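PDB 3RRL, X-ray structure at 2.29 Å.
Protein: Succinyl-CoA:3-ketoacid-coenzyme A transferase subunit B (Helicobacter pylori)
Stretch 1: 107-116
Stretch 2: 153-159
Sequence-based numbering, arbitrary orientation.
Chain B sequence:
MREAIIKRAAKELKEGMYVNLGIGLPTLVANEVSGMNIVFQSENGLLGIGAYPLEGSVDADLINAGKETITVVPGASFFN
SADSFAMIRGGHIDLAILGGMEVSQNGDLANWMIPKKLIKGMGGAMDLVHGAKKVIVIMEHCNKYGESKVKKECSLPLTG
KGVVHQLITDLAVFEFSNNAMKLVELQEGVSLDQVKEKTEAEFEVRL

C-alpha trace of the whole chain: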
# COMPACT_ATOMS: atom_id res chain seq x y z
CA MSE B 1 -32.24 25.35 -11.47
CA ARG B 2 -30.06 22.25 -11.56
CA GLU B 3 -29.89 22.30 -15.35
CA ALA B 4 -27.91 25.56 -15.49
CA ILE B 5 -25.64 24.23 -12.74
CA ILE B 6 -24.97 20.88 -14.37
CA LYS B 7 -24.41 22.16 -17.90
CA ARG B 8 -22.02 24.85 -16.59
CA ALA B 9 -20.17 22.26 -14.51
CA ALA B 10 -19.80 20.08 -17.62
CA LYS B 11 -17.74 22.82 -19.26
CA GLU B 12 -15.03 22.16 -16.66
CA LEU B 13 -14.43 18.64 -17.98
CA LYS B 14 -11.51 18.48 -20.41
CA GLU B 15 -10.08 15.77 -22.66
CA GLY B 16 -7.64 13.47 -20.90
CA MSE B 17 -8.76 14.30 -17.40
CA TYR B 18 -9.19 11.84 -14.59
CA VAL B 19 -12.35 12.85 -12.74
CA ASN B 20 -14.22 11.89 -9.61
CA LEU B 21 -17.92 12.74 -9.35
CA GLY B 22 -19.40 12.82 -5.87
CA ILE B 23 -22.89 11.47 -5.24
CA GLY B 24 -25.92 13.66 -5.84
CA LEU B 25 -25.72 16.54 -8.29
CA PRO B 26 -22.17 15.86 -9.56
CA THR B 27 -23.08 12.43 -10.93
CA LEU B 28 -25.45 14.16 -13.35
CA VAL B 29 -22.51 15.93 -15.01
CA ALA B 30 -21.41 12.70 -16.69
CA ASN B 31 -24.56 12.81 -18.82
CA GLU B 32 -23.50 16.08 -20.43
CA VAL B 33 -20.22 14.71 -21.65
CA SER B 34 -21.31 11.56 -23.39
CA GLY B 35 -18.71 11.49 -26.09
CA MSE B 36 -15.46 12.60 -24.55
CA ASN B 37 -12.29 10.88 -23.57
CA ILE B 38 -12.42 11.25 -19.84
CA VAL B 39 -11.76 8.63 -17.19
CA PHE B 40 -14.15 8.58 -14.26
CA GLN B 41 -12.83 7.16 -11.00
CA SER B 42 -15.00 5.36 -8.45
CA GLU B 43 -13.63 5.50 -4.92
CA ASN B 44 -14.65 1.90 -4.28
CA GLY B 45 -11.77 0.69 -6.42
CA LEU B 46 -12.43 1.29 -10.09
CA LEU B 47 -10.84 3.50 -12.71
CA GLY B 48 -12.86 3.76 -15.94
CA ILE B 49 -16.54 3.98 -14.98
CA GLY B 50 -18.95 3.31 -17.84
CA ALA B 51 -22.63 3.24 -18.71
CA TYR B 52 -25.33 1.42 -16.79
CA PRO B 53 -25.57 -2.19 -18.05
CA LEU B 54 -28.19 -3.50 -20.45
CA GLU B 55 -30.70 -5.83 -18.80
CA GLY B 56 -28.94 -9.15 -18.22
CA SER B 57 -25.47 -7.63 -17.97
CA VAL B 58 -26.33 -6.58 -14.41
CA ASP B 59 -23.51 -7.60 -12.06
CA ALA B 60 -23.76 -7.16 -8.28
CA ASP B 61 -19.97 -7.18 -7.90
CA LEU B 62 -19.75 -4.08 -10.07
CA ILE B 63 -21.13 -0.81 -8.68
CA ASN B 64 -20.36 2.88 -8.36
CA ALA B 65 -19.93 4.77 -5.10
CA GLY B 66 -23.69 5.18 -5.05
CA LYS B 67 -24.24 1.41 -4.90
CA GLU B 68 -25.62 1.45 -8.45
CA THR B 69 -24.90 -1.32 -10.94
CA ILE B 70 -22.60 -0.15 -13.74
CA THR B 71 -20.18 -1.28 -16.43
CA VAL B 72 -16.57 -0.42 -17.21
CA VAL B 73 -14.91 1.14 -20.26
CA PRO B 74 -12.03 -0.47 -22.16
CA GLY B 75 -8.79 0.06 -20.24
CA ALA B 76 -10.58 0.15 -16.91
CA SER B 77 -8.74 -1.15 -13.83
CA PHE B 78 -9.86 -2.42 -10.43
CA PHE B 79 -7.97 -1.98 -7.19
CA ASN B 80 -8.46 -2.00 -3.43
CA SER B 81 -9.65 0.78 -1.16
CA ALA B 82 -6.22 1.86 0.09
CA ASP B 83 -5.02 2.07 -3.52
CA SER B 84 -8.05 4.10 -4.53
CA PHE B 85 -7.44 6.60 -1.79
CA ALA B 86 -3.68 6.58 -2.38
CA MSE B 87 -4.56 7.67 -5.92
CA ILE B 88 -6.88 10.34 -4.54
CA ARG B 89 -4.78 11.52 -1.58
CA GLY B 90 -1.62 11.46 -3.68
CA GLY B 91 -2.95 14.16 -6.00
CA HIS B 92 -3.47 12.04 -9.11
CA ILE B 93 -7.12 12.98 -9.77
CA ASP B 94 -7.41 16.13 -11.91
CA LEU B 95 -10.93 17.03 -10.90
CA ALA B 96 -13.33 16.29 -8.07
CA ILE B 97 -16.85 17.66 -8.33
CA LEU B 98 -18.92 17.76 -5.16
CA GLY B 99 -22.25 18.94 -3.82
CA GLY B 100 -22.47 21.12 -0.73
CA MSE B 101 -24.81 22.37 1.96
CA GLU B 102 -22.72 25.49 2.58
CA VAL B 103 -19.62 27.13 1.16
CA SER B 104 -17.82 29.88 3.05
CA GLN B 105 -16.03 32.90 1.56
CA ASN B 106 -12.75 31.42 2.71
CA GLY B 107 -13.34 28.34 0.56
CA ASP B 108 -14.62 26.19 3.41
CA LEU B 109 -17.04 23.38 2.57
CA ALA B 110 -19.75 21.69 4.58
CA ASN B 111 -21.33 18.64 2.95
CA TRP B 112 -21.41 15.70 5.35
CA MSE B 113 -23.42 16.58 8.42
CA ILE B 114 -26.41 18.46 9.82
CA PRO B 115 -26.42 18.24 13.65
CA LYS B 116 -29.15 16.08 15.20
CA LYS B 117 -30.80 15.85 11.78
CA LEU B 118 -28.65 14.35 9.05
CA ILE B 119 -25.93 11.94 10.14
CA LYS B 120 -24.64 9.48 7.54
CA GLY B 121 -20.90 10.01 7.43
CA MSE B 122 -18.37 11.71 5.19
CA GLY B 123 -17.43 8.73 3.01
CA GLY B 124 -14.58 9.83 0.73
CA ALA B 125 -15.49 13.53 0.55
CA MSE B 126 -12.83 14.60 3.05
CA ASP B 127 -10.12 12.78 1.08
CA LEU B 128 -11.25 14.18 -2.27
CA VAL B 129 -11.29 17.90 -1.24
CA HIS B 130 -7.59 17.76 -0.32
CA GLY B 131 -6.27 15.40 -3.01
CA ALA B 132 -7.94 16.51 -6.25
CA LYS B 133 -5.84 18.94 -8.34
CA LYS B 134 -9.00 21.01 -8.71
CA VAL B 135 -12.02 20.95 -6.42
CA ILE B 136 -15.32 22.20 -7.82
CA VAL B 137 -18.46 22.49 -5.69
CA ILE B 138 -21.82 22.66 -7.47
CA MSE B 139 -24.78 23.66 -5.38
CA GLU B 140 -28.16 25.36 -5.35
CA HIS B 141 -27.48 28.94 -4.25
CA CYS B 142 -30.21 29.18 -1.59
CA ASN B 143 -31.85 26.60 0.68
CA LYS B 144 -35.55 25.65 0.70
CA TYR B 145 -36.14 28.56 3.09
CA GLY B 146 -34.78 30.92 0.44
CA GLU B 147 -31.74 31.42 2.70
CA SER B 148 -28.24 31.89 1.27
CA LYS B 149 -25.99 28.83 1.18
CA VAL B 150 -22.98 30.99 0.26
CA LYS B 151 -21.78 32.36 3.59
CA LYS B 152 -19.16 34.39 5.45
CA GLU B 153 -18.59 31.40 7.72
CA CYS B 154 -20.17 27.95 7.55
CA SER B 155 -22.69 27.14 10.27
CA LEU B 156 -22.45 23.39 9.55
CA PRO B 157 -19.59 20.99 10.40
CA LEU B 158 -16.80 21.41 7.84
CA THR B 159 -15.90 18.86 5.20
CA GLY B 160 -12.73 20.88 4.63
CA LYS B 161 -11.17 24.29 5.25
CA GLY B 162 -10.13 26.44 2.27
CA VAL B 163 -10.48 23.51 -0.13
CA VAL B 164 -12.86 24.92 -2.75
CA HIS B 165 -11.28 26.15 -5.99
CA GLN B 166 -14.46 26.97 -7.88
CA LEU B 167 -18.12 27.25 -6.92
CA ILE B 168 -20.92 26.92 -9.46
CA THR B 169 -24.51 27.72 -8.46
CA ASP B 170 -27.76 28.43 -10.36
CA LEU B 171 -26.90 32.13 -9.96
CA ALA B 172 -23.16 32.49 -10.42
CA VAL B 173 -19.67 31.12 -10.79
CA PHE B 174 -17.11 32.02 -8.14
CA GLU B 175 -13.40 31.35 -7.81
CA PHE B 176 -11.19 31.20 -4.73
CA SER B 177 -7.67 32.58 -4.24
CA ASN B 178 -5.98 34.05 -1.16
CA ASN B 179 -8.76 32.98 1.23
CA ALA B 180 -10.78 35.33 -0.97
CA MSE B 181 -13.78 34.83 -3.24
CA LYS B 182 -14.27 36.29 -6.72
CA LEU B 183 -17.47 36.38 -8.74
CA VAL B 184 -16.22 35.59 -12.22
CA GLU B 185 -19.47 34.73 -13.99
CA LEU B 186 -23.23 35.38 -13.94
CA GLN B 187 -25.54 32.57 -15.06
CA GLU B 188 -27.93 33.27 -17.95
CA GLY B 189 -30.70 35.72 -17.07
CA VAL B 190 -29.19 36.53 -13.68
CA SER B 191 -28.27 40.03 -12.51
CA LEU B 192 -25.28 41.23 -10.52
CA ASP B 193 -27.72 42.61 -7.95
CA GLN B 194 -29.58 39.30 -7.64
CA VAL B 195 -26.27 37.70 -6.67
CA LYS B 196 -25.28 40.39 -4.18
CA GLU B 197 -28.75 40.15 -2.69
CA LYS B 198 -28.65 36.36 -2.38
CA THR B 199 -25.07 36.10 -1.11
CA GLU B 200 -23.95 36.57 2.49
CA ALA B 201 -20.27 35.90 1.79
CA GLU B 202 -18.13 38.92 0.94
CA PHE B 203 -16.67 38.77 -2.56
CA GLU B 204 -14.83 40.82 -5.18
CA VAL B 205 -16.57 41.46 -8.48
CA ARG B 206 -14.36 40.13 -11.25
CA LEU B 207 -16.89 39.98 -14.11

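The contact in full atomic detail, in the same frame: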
# COMPACT_ATOMS: atom_id res chain seq x y z
N GLY B 107 -13.48 29.59 1.28
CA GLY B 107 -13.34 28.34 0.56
C GLY B 107 -13.64 27.10 1.37
O GLY B 107 -13.36 26.01 0.94
N ASP B 108 -14.19 27.28 2.56
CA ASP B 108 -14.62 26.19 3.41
C ASP B 108 -15.83 25.48 2.84
O ASP B 108 -16.66 26.10 2.19
CB ASP B 108 -14.97 26.70 4.80
CG ASP B 108 -13.82 27.39 5.46
OD1 ASP B 108 -12.70 27.32 4.94
OD2 ASP B 108 -14.03 28.01 6.52
N LEU B 109 -15.91 24.17 3.05
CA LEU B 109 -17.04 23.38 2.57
C LEU B 109 -17.71 22.53 3.64
O LEU B 109 -17.04 21.87 4.40
CB LEU B 109 -16.63 22.50 1.39
CG LEU B 109 -17.60 21.39 1.01
CD1 LEU B 109 -18.83 21.90 0.28
CD2 LEU B 109 -16.93 20.32 0.22
N ALA B 110 -19.03 22.57 3.69
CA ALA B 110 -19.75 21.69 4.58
C ALA B 110 -20.70 20.84 3.75
O ALA B 110 -21.65 21.34 3.19
CB ALA B 110 -20.52 22.47 5.60
N ASN B 111 -20.43 19.54 3.67
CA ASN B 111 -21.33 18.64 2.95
C ASN B 111 -21.62 17.27 3.57
O ASN B 111 -22.24 16.45 2.93
CB ASN B 111 -20.94 18.51 1.48
CG ASN B 111 -19.83 17.53 1.25
OD1 ASN B 111 -19.12 17.14 2.16
ND2 ASN B 111 -19.66 17.12 0.02
N TRP B 112 -21.18 17.02 4.78
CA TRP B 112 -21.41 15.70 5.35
C TRP B 112 -22.37 15.59 6.53
O TRP B 112 -22.88 14.51 6.80
CB TRP B 112 -20.09 15.05 5.73
CG TRP B 112 -19.41 15.69 6.87
CD1 TRP B 112 -18.71 16.83 6.85
CD2 TRP B 112 -19.35 15.20 8.20
NE1 TRP B 112 -18.21 17.10 8.09
CE2 TRP B 112 -18.59 16.11 8.94
CE3 TRP B 112 -19.86 14.08 8.85
CZ2 TRP B 112 -18.33 15.93 10.28
CZ3 TRP B 112 -19.61 13.92 10.18
CH2 TRP B 112 -18.85 14.84 10.88
N MSE B 113 -22.60 16.67 7.24
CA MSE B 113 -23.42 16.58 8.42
C MSE B 113 -24.31 17.77 8.75
O MSE B 113 -23.89 18.91 8.66
CB MSE B 113 -22.50 16.29 9.61
CG MSE B 113 -23.10 16.53 10.95
SE MSE B 113 -21.85 16.04 12.33
CE MSE B 113 -22.55 14.29 12.73
N ILE B 114 -25.53 17.48 9.18
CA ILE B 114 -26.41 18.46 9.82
C ILE B 114 -26.74 17.96 11.22
O ILE B 114 -27.40 16.93 11.37
CB ILE B 114 -27.72 18.64 9.03
CG1 ILE B 114 -27.42 19.04 7.58
CG2 ILE B 114 -28.59 19.70 9.70
CD1 ILE B 114 -28.65 19.05 6.69
N PRO B 115 -26.29 18.69 12.26
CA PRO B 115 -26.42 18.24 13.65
C PRO B 115 -27.82 17.77 14.01
O PRO B 115 -28.80 18.46 13.71
CB PRO B 115 -26.08 19.49 14.45
CG PRO B 115 -25.16 20.26 13.56
CD PRO B 115 -25.63 20.00 12.15
N LYS B 116 -27.91 16.60 14.64
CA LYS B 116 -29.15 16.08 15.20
C LYS B 116 -30.25 15.99 14.15
O LYS B 116 -31.43 15.91 14.48
CB LYS B 116 -29.62 16.93 16.38
N GLU B 153 -19.12 32.58 7.05
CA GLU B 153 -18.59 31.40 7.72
C GLU B 153 -19.64 30.30 7.67
O GLU B 153 -20.84 30.58 7.75
CB GLU B 153 -18.19 31.71 9.16
N CYS B 154 -19.22 29.05 7.52
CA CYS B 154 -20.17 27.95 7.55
C CYS B 154 -20.77 27.83 8.95
O CYS B 154 -20.10 28.11 9.94
CB CYS B 154 -19.49 26.64 7.15
SG CYS B 154 -18.97 26.58 5.42
N SER B 155 -22.07 27.51 9.01
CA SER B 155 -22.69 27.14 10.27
C SER B 155 -22.67 25.63 10.52
O SER B 155 -22.83 25.18 11.66
CB SER B 155 -24.14 27.65 10.30
OG SER B 155 -24.95 27.01 9.32
N LEU B 156 -22.47 24.85 9.46
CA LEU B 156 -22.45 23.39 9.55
C LEU B 156 -21.04 22.83 9.70
O LEU B 156 -20.07 23.48 9.30
CB LEU B 156 -23.15 22.75 8.35
CG LEU B 156 -24.59 23.21 8.08
CD1 LEU B 156 -25.07 22.65 6.75
CD2 LEU B 156 -25.52 22.80 9.22
N PRO B 157 -20.91 21.61 10.26
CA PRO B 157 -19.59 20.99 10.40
C PRO B 157 -18.87 20.95 9.06
O PRO B 157 -19.47 20.58 8.05
CB PRO B 157 -19.92 19.57 10.87
CG PRO B 157 -21.24 19.72 11.58
CD PRO B 157 -21.99 20.76 10.79
N LEU B 158 -17.59 21.33 9.07
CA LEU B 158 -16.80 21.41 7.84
C LEU B 158 -16.41 20.06 7.25
O LEU B 158 -16.02 19.13 7.96
CB LEU B 158 -15.54 22.22 8.07
CG LEU B 158 -15.71 23.72 8.30
CD1 LEU B 158 -14.40 24.41 7.95
CD2 LEU B 158 -16.86 24.25 7.46
N THR B 159 -16.53 19.96 5.93
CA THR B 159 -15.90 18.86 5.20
C THR B 159 -14.42 19.17 4.99
O THR B 159 -13.57 18.27 5.01
CB THR B 159 -16.55 18.65 3.85
OG1 THR B 159 -17.95 18.40 4.04
CG2 THR B 159 -15.92 17.48 3.14

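The most unusual feature of this contact is a very short hydrogen bond between main-chain atoms: Thr159 N lies 2.5 Å from Leu109 O. Thr159 N donates to Leu109 O with an angle of 148° at the hydrogen, so the bond is very short and somewhat bent. A second, short hydrogen bond meets at the same residue, where the hydroxyl Thr159 OG1 donates to the side-chain oxygen Asn111 OD1 at 2.5 Å. The same hydroxyl also accepts from the backbone, Asn111 N to Thr159 OG1 being 2.8 Å with an angle of 153°. Thr159 OG1 therefore gives and receives at a single residue, and Asn111 is gripped through main chain and side chain together.

This grip depends on how both side chains are set. Thr159, buried and in the m rotamer, points its CA-to-CB bond toward stretch 1. Asn111 points its own CA-to-CB bond away, yet its p rotamer (chi1 82°) brings OD1 back to the threonine; Asn111 ND2 is hydrogen-bonded elsewhere in the structure. Beside these polar contacts, Leu109 CD2 lies 4.0 Å from Thr159 CB.

Leu109 and Ala110 form a short strand, but stretch 2 has no regular helix or strand. Ala110 CA and Leu158 CA approach to 4.4 Å, and Leu109 O, besides accepting from Thr159 N, has a CA-H...O contact with Leu158 CA at 3.5 Å.

A fourth hydrogen bond comes from the indole. Trp112 NE1 donates to Leu158 O at 3.0 Å, with an angle of 149°. The acceptor lies at the ring edge, near the ring plane, as the direction of an indole N-H requires. Thr159 OG1 is also at this edge, 3.3 Å from Trp112 CD1. Although the CA-to-CB bond of Trp112 runs sideways, its p rotamer carries the end of the side chain nearer to stretch 2, where CZ2 also packs 4.0 Å from Pro157 CB.

The remaining contact is largely apolar. The small methyl of Ala110 fits closely against stretch 2: its CB is 3.3 Å from Pro157 O, 3.8 Å from Leu156 CB and 4.4 Å from Cys154 SG. Cys154 points toward stretch 1, and its SG also lies 4.0 Å from Asp108 CB. Asp108 OD2 comes within 3.9 Å of Leu158 CD1, a carbon that offers it no hydrogen bond, while Asp108 OD1 is satisfied elsewhere.

Pro157 has more area covered by the other stretch than any other residue here. Its ring meets selenomethionine Met113, CG to CG at 3.7 Å, before the end of that side chain leads away; Met113 O sits 3.4 Å from Pro157 CD. Further along, Pro115 CD touches both Pro157 CD at 4.0 Å and Leu156 CD2 at 4.1 Å, so the two prolines pack through their ring carbons. Ile114 points away and adds a looser contact, from CG2 to Leu156 CD2 at 4.4 Å.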